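Local coordinates for protein amidase, hydantoinase/carbamoylase family (PDB 5I4M) that probably hydrolyses N-carbamoyl-L-amino acids, as a dimeric zinc enzyme of the peptidase M20 family that binds two zinc ions per subunit, at residues A[211-214]-A[215-219]. Residues are numbered along the deposited sequence; the frame is centred on the assembly and turned at random.
Sequences HIEQ and GPILE. With ZN (zinc ion), chain C; 3PG (3-phosphoglyceric acid), chain E.
Glu213 reaches round a short loop and grips the N-terminal end of helix 217-220. The loop joins strand 206-212 to that helix in this M20-family enzyme, beside its zinc site. Glu213 has CG anti to its own N (chi1 179°) and an extended chain, which carries the carboxylate to the helix N-terminus. Its two oxygens take neighbouring backbone N-H groups. OE1 accepts from Ile217 N at 3.0 Å through its syn lone pair. OE2 accepts from Leu218 N at 2.8 Å, also on the syn side but 19° out of the carboxylate plane. Two bonds from successive residues fix the rotation of the carboxylate, and the helix end would probably stabilise its negative charge. The side chain of Leu218 lies against OE2, with CG 3.2 Å away, and Ile217 CB sits beside OE1.

The strand end and Gln214 serve the metal and ligand site. His211 NE2 binds zinc at 2.2 Å, together with His104, Asp115, a water and phosphate oxygens O2P and O4P of 3-phosphoglyceric acid. His211 ND1 donates to Ile212 O at 2.8 Å, nearly in the ring plane, which fixes the imidazole's rotation. The extended chain of Gln214 carries its amide to the phosphate. His247 of the second subunit also hydrogen-bonds the ligand. Gln214 NE2 is hydrogen-bonded to Ser402 OG and donates to ligand O3P at 2.9 Å (N-H...O 160°).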
ATOM      1  N   HIS A 211       0.803   1.056 -32.624  1.00  7.49           N
ATOM      2  CA  HIS A 211       1.235   1.024 -31.225  1.00  9.94           C
ATOM      3  C   HIS A 211       2.705   0.639 -31.153  1.00 10.37           C
ATOM      4  O   HIS A 211       3.218  -0.050 -32.036  1.00  8.90           O
ATOM      5  CB  HIS A 211       0.400   0.013 -30.433  1.00  8.38           C
ATOM      6  CG  HIS A 211       0.291   0.314 -28.971  1.00  6.86           C
ATOM      7  ND1 HIS A 211       1.330   0.108 -28.086  1.00  8.30           N
ATOM      8  CD2 HIS A 211      -0.750   0.772 -28.234  1.00  6.63           C
ATOM      9  CE1 HIS A 211       0.931   0.434 -26.864  1.00  9.24           C
ATOM     10  NE2 HIS A 211      -0.324   0.842 -26.928  1.00  7.70           N
ATOM     11  N   ILE A 212       3.394   1.076 -30.093  1.00 10.49           N
ATOM     12  CA  ILE A 212       4.740   0.558 -29.882  1.00 10.20           C
ATOM     13  C   ILE A 212       4.632  -0.885 -29.400  1.00  7.95           C
ATOM     14  O   ILE A 212       3.640  -1.283 -28.770  1.00  6.94           O
ATOM     15  CB  ILE A 212       5.553   1.411 -28.888  1.00 12.13           C
ATOM     16  CG1 ILE A 212       4.817   1.527 -27.552  1.00 12.44           C
ATOM     17  CG2 ILE A 212       5.852   2.791 -29.473  1.00  8.19           C
ATOM     18  CD1 ILE A 212       5.745   1.841 -26.394  1.00  7.23           C
ATOM     19  N   GLU A 213       5.671  -1.675 -29.682  1.00  9.47           N
ATOM     20  CA  GLU A 213       5.627  -3.102 -29.362  1.00 12.03           C
ATOM     21  C   GLU A 213       5.441  -3.358 -27.865  1.00 11.86           C
ATOM     22  O   GLU A 213       4.718  -4.286 -27.472  1.00 10.97           O
ATOM     23  CB  GLU A 213       6.902  -3.786 -29.844  1.00  9.50           C
ATOM     24  CG  GLU A 213       6.901  -5.276 -29.509  1.00  8.73           C
ATOM     25  CD  GLU A 213       8.260  -5.915 -29.693  1.00 11.84           C
ATOM     26  OE1 GLU A 213       8.529  -6.934 -29.031  1.00 12.17           O
ATOM     27  OE2 GLU A 213       9.061  -5.389 -30.481  1.00 11.93           O
ATOM     28  N   GLN A 214       6.120  -2.575 -27.022  1.00  9.78           N
ATOM     29  CA  GLN A 214       6.172  -2.749 -25.572  1.00  9.64           C
ATOM     30  C   GLN A 214       6.962  -3.987 -25.167  1.00 11.71           C
ATOM     31  O   GLN A 214       6.868  -4.439 -24.020  1.00 15.15           O
ATOM     32  CB  GLN A 214       4.766  -2.783 -24.960  1.00  6.54           C
ATOM     33  CG  GLN A 214       3.970  -1.534 -25.305  1.00  6.89           C
ATOM     34  CD  GLN A 214       2.578  -1.573 -24.735  1.00 12.38           C
ATOM     35  OE1 GLN A 214       1.740  -2.339 -25.202  1.00  9.49           O
ATOM     36  NE2 GLN A 214       2.318  -0.742 -23.724  1.00  8.47           N
ATOM     37  N   GLY A 215       7.738  -4.532 -26.096  1.00 10.19           N
ATOM     38  CA  GLY A 215       8.666  -5.606 -25.829  1.00 11.31           C
ATOM     39  C   GLY A 215       9.882  -5.462 -26.724  1.00 10.24           C
ATOM     40  O   GLY A 215       9.940  -4.570 -27.577  1.00 12.60           O
ATOM     41  N   PRO A 216      10.857  -6.359 -26.578  1.00 11.19           N
ATOM     42  CA  PRO A 216      12.192  -6.134 -27.150  1.00  8.96           C
ATOM     43  C   PRO A 216      12.435  -6.711 -28.535  1.00 10.87           C
ATOM     44  O   PRO A 216      13.538  -6.519 -29.061  1.00 11.53           O
ATOM     45  CB  PRO A 216      13.087  -6.840 -26.129  1.00  9.23           C
ATOM     46  CG  PRO A 216      12.258  -8.050 -25.749  1.00 12.27           C
ATOM     47  CD  PRO A 216      10.837  -7.512 -25.658  1.00 14.46           C
ATOM     48  N   ILE A 217      11.453  -7.396 -29.131  1.00 10.62           N
ATOM     49  CA  ILE A 217      11.713  -8.262 -30.285  1.00  9.57           C
ATOM     50  C   ILE A 217      12.083  -7.449 -31.516  1.00 11.72           C
ATOM     51  O   ILE A 217      13.089  -7.727 -32.178  1.00 13.08           O
ATOM     52  CB  ILE A 217      10.493  -9.161 -30.557  1.00 11.72           C
ATOM     53  CG1 ILE A 217      10.296 -10.139 -29.392  1.00 13.91           C
ATOM     54  CG2 ILE A 217      10.645  -9.906 -31.874  1.00 12.35           C
ATOM     55  CD1 ILE A 217       8.978 -10.900 -29.459  1.00 18.50           C
ATOM     56  N   LEU A 218      11.247  -6.477 -31.888  1.00 10.97           N
ATOM     57  CA  LEU A 218      11.507  -5.751 -33.125  1.00  9.70           C
ATOM     58  C   LEU A 218      12.851  -5.038 -33.072  1.00 12.70           C
ATOM     59  O   LEU A 218      13.613  -5.066 -34.045  1.00 14.28           O
ATOM     60  CB  LEU A 218      10.384  -4.756 -33.410  1.00  9.82           C
ATOM     61  CG  LEU A 218       9.015  -5.371 -33.676  1.00 11.08           C
ATOM     62  CD1 LEU A 218       7.961  -4.261 -33.848  1.00  8.71           C
ATOM     63  CD2 LEU A 218       9.082  -6.276 -34.912  1.00 12.72           C
ATOM     64  N   GLU A 219      13.165  -4.393 -31.943  1.00 11.67           N
ATOM     65  CA  GLU A 219      14.471  -3.745 -31.832  1.00 12.87           C
ATOM     66  C   GLU A 219      15.597  -4.769 -31.864  1.00 15.60           C
ATOM     67  O   GLU A 219      16.608  -4.562 -32.542  1.00 12.78           O
ATOM     68  CB  GLU A 219      14.564  -2.908 -30.554  1.00 12.83           C
ATOM     69  CG  GLU A 219      15.956  -2.294 -30.355  1.00 14.24           C
ATOM     70  CD  GLU A 219      16.128  -1.654 -28.988  1.00 19.14           C
ATOM     71  OE1 GLU A 219      16.544  -0.480 -28.933  1.00 19.56           O
ATOM     72  OE2 GLU A 219      15.848  -2.326 -27.970  1.00 15.82           O
TER
HETATM   73 ZN    ZN C 501      -1.438   0.923 -24.987  0.75 10.74          ZN
HETATM   74  C1  3PG E 503      -2.473  -4.357 -20.819  0.84 11.34           C
HETATM   75  O1  3PG E 503      -1.945  -4.327 -19.693  0.84  7.50           O
HETATM   76  O2  3PG E 503      -2.092  -5.131 -21.725  0.84  7.96           O
HETATM   77  C2  3PG E 503      -3.617  -3.420 -21.080  0.84 16.11           C
HETATM   78  O3  3PG E 503      -4.405  -3.892 -22.187  0.84 23.09           O
HETATM   79  C3  3PG E 503      -3.047  -2.061 -21.417  0.84 12.18           C
HETATM   80  O1P 3PG E 503      -2.314  -2.149 -22.641  0.84 10.20           O
HETATM   81  P   3PG E 503      -1.279  -0.944 -23.039  0.84 21.06           P
HETATM   82  O2P 3PG E 503      -2.008   0.351 -22.769  0.84 12.66           O
HETATM   83  O3P 3PG E 503      -0.099  -1.157 -22.100  0.84  7.41           O
HETATM   84  O4P 3PG E 503      -1.000  -1.186 -24.533  0.84 15.10           O
HETATM   85  O   HOH W   1      -3.122  -0.036 -25.997  1.00 10.03           O